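PDB 4OVY: haloacid dehalogenase domain protein hydrolase from Planctomyces limnophilus, which probably acts as a hydrolase of the haloacid dehalogenase superfamily, perhaps a phosphatase, and binds a calcium ion. Local coordinates for residues P3-W7 with Q141-L146. Sequence-based numbering, arbitrary orientation.
Sequences PLPSW and QPMLEL. With EDO (1,2-ethanediol), chain F.
L4-W7 form a type I beta turn, closed by W7 N to L4 O at 3.0 Å, with P5 (-63/-26) and S6 (-87/3) at its corners; L4 enters it at positive phi (55/52). The turn lies against the N-terminal turn and a half of helix 141-152, which leads into strand 156-161, paired in parallel with strand 38-41 in the Rossmann-like HAD core; the contact thus ties the loop before helix 11-24 to a core helix. The two segments run in opposite senses: L4 CA is 5.6 Å from E145 CA, and S6 CA 5.4 Å from P142 CA. E145, pointing at the turn with chi1 m and chi2 t, grips S6 through both carboxylate oxygens: S6 N donates to E145 OE1 (2.8 Å, 160°) and S6 OG to E145 OE2 (2.6 Å). Q141 NE2, one helical turn earlier, also donates to E145 OE2 (3.1 Å, 175°). W7 (chi1 m, chi2 66°) brings its buried indole to the helix. W7 CE2 packs 3.8 Å from P142 CB, and M143, a selenomethionine, makes an edge-on Met-aromatic contact, M143 SE lying 5.2 Å from the centroid of the W7 six-membered ring, 76° off its normal. M143 and L146 also touch F41, beside calcium ligand D42; L4 CD2 reaches L146 CA at 3.9 Å. P142 O accepts both the helical L146 N (3.0 Å) and W7 NE1 (2.8 Å, 153°).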
ATOM      1  N   PRO A   3       2.029 -28.420 -13.108  1.00 43.49           N
ATOM      2  CA  PRO A   3       2.485 -27.098 -12.711  1.00 39.17           C
ATOM      3  C   PRO A   3       3.665 -26.637 -13.564  1.00 37.65           C
ATOM      4  O   PRO A   3       4.530 -27.450 -13.935  1.00 37.91           O
ATOM      5  CB  PRO A   3       2.918 -27.312 -11.265  1.00 37.57           C
ATOM      6  CG  PRO A   3       3.448 -28.704 -11.255  1.00 42.22           C
ATOM      7  CD  PRO A   3       2.679 -29.473 -12.302  1.00 42.35           C
ATOM      8  N   LEU A   4       3.687 -25.347 -13.883  1.00 31.76           N
ATOM      9  CA  LEU A   4       4.810 -24.749 -14.595  1.00 25.47           C
ATOM     10  C   LEU A   4       5.136 -25.469 -15.912  1.00 24.64           C
ATOM     11  O   LEU A   4       6.285 -25.833 -16.153  1.00 24.08           O
ATOM     12  CB  LEU A   4       6.039 -24.734 -13.674  1.00 24.09           C
ATOM     13  CG  LEU A   4       5.833 -24.095 -12.301  1.00 23.18           C
ATOM     14  CD1 LEU A   4       7.155 -24.051 -11.554  1.00 25.74           C
ATOM     15  CD2 LEU A   4       5.232 -22.700 -12.431  1.00 24.54           C
ATOM     16  N   PRO A   5       4.125 -25.668 -16.773  1.00 26.14           N
ATOM     17  CA  PRO A   5       4.333 -26.468 -17.992  1.00 28.14           C
ATOM     18  C   PRO A   5       5.356 -25.907 -18.984  1.00 23.42           C
ATOM     19  O   PRO A   5       5.935 -26.674 -19.752  1.00 26.15           O
ATOM     20  CB  PRO A   5       2.940 -26.518 -18.632  1.00 30.64           C
ATOM     21  CG  PRO A   5       2.189 -25.385 -18.036  1.00 30.03           C
ATOM     22  CD  PRO A   5       2.734 -25.195 -16.656  1.00 28.57           C
ATOM     23  N   SER A   6       5.571 -24.595 -18.974  1.00 22.95           N
ATOM     24  CA  SER A   6       6.555 -23.967 -19.865  1.00 23.19           C
ATOM     25  C   SER A   6       7.972 -23.946 -19.281  1.00 23.02           C
ATOM     26  O   SER A   6       8.881 -23.398 -19.902  1.00 24.57           O
ATOM     27  CB  SER A   6       6.126 -22.535 -20.221  1.00 22.96           C
ATOM     28  OG  SER A   6       4.942 -22.553 -20.992  1.00 25.62           O
ATOM     29  N   TRP A   7       8.156 -24.542 -18.099  1.00 22.43           N
ATOM     30  CA  TRP A   7       9.463 -24.615 -17.458  1.00 22.04           C
ATOM     31  C   TRP A   7      10.066 -26.003 -17.627  1.00 22.87           C
ATOM     32  O   TRP A   7       9.463 -26.991 -17.211  1.00 25.36           O
ATOM     33  CB  TRP A   7       9.352 -24.318 -15.961  1.00 22.41           C
ATOM     34  CG  TRP A   7       8.880 -22.927 -15.609  1.00 21.81           C
ATOM     35  CD1 TRP A   7       7.651 -22.383 -15.861  1.00 21.83           C
ATOM     36  CD2 TRP A   7       9.626 -21.921 -14.917  1.00 20.77           C
ATOM     37  NE1 TRP A   7       7.588 -21.101 -15.370  1.00 20.71           N
ATOM     38  CE2 TRP A   7       8.786 -20.791 -14.784  1.00 20.60           C
ATOM     39  CE3 TRP A   7      10.922 -21.863 -14.390  1.00 19.36           C
ATOM     40  CZ2 TRP A   7       9.203 -19.615 -14.155  1.00 20.87           C
ATOM     41  CZ3 TRP A   7      11.333 -20.693 -13.757  1.00 21.11           C
ATOM     42  CH2 TRP A   7      10.477 -19.587 -13.647  1.00 20.32           C
ATOM     43  N   GLN A 141       5.377 -15.877 -20.671  1.00 20.77           N
ATOM     44  CA  GLN A 141       4.420 -16.936 -20.411  1.00 21.09           C
ATOM     45  C   GLN A 141       4.825 -17.802 -19.208  1.00 20.17           C
ATOM     46  O   GLN A 141       3.971 -18.142 -18.384  1.00 22.13           O
ATOM     47  CB  GLN A 141       4.226 -17.790 -21.674  1.00 22.50           C
ATOM     48  CG  GLN A 141       3.393 -19.048 -21.483  1.00 22.61           C
ATOM     49  CD  GLN A 141       1.946 -18.765 -21.109  1.00 24.29           C
ATOM     50  OE1 GLN A 141       1.357 -17.764 -21.527  1.00 24.90           O
ATOM     51  NE2 GLN A 141       1.359 -19.662 -20.334  1.00 25.07           N
ATOM     52  N   PRO A 142       6.124 -18.149 -19.084  1.00 19.25           N
ATOM     53  CA  PRO A 142       6.518 -18.903 -17.895  1.00 19.57           C
ATOM     54  C   PRO A 142       6.276 -18.150 -16.582  1.00 18.07           C
ATOM     55  O   PRO A 142       5.980 -18.772 -15.561  1.00 17.57           O
ATOM     56  CB  PRO A 142       8.014 -19.163 -18.120  1.00 20.50           C
ATOM     57  CG  PRO A 142       8.179 -19.108 -19.598  1.00 20.86           C
ATOM     58  CD  PRO A 142       7.233 -18.034 -20.042  1.00 19.50           C
HETATM   59  N   MSE A 143       6.373 -16.826 -16.604  1.00 17.53           N
HETATM   60  CA  MSE A 143       6.119 -16.040 -15.397  1.00 19.03           C
HETATM   61  C   MSE A 143       4.638 -15.941 -15.134  1.00 19.42           C
HETATM   62  O   MSE A 143       4.221 -15.906 -13.985  1.00 19.89           O
HETATM   63  CB  MSE A 143       6.769 -14.654 -15.480  1.00 17.92           C
HETATM   64  CG  MSE A 143       8.287 -14.751 -15.629  1.00 20.26           C
HETATM   65 SE   MSE A 143       9.147 -15.579 -14.050  1.00 23.65          SE
HETATM   66  CE  MSE A 143       8.905 -14.054 -12.830  1.00 21.35           C
ATOM     67  N   LEU A 144       3.818 -15.900 -16.179  1.00 19.03           N
ATOM     68  CA  LEU A 144       2.364 -15.965 -15.985  1.00 20.39           C
ATOM     69  C   LEU A 144       1.972 -17.274 -15.288  1.00 20.56           C
ATOM     70  O   LEU A 144       1.119 -17.292 -14.399  1.00 21.15           O
ATOM     71  CB  LEU A 144       1.625 -15.855 -17.310  1.00 20.98           C
ATOM     72  CG  LEU A 144       1.806 -14.582 -18.138  1.00 22.14           C
ATOM     73  CD1 LEU A 144       0.890 -14.654 -19.354  1.00 22.92           C
ATOM     74  CD2 LEU A 144       1.532 -13.338 -17.309  1.00 21.84           C
ATOM     75  N   GLU A 145       2.599 -18.365 -15.706  1.00 20.39           N
ATOM     76  CA  GLU A 145       2.397 -19.662 -15.058  1.00 22.07           C
ATOM     77  C   GLU A 145       2.837 -19.637 -13.595  1.00 21.18           C
ATOM     78  O   GLU A 145       2.139 -20.156 -12.726  1.00 21.19           O
ATOM     79  CB  GLU A 145       3.138 -20.762 -15.817  1.00 22.85           C
ATOM     80  CG  GLU A 145       2.537 -21.039 -17.182  1.00 22.33           C
ATOM     81  CD  GLU A 145       3.402 -21.919 -18.055  1.00 24.10           C
ATOM     82  OE1 GLU A 145       4.382 -22.514 -17.539  1.00 24.26           O
ATOM     83  OE2 GLU A 145       3.090 -22.020 -19.263  1.00 23.35           O
ATOM     84  N   LEU A 146       3.986 -19.022 -13.330  1.00 21.63           N
ATOM     85  CA  LEU A 146       4.500 -18.925 -11.965  1.00 19.91           C
ATOM     86  C   LEU A 146       3.559 -18.122 -11.076  1.00 18.73           C
ATOM     87  O   LEU A 146       3.255 -18.539  -9.965  1.00 18.14           O
ATOM     88  CB  LEU A 146       5.909 -18.321 -11.958  1.00 18.94           C
ATOM     89  CG  LEU A 146       6.540 -18.096 -10.583  1.00 20.02           C
ATOM     90  CD1 LEU A 146       6.597 -19.390  -9.770  1.00 20.34           C
ATOM     91  CD2 LEU A 146       7.931 -17.524 -10.769  1.00 19.37           C
TER
HETATM   92  C1  EDO F 405      -1.953 -18.586 -16.718  1.00 53.79           C
HETATM   93  O1  EDO F 405      -1.717 -19.904 -16.218  1.00 53.89           O
HETATM   94  C2  EDO F 405      -1.123 -18.377 -17.975  1.00 49.92           C
HETATM   95  O2  EDO F 405      -1.456 -19.385 -18.938  1.00 42.69           O
HETATM   96  O   HOH W   1       1.262 -23.242 -13.259  1.00 49.49           O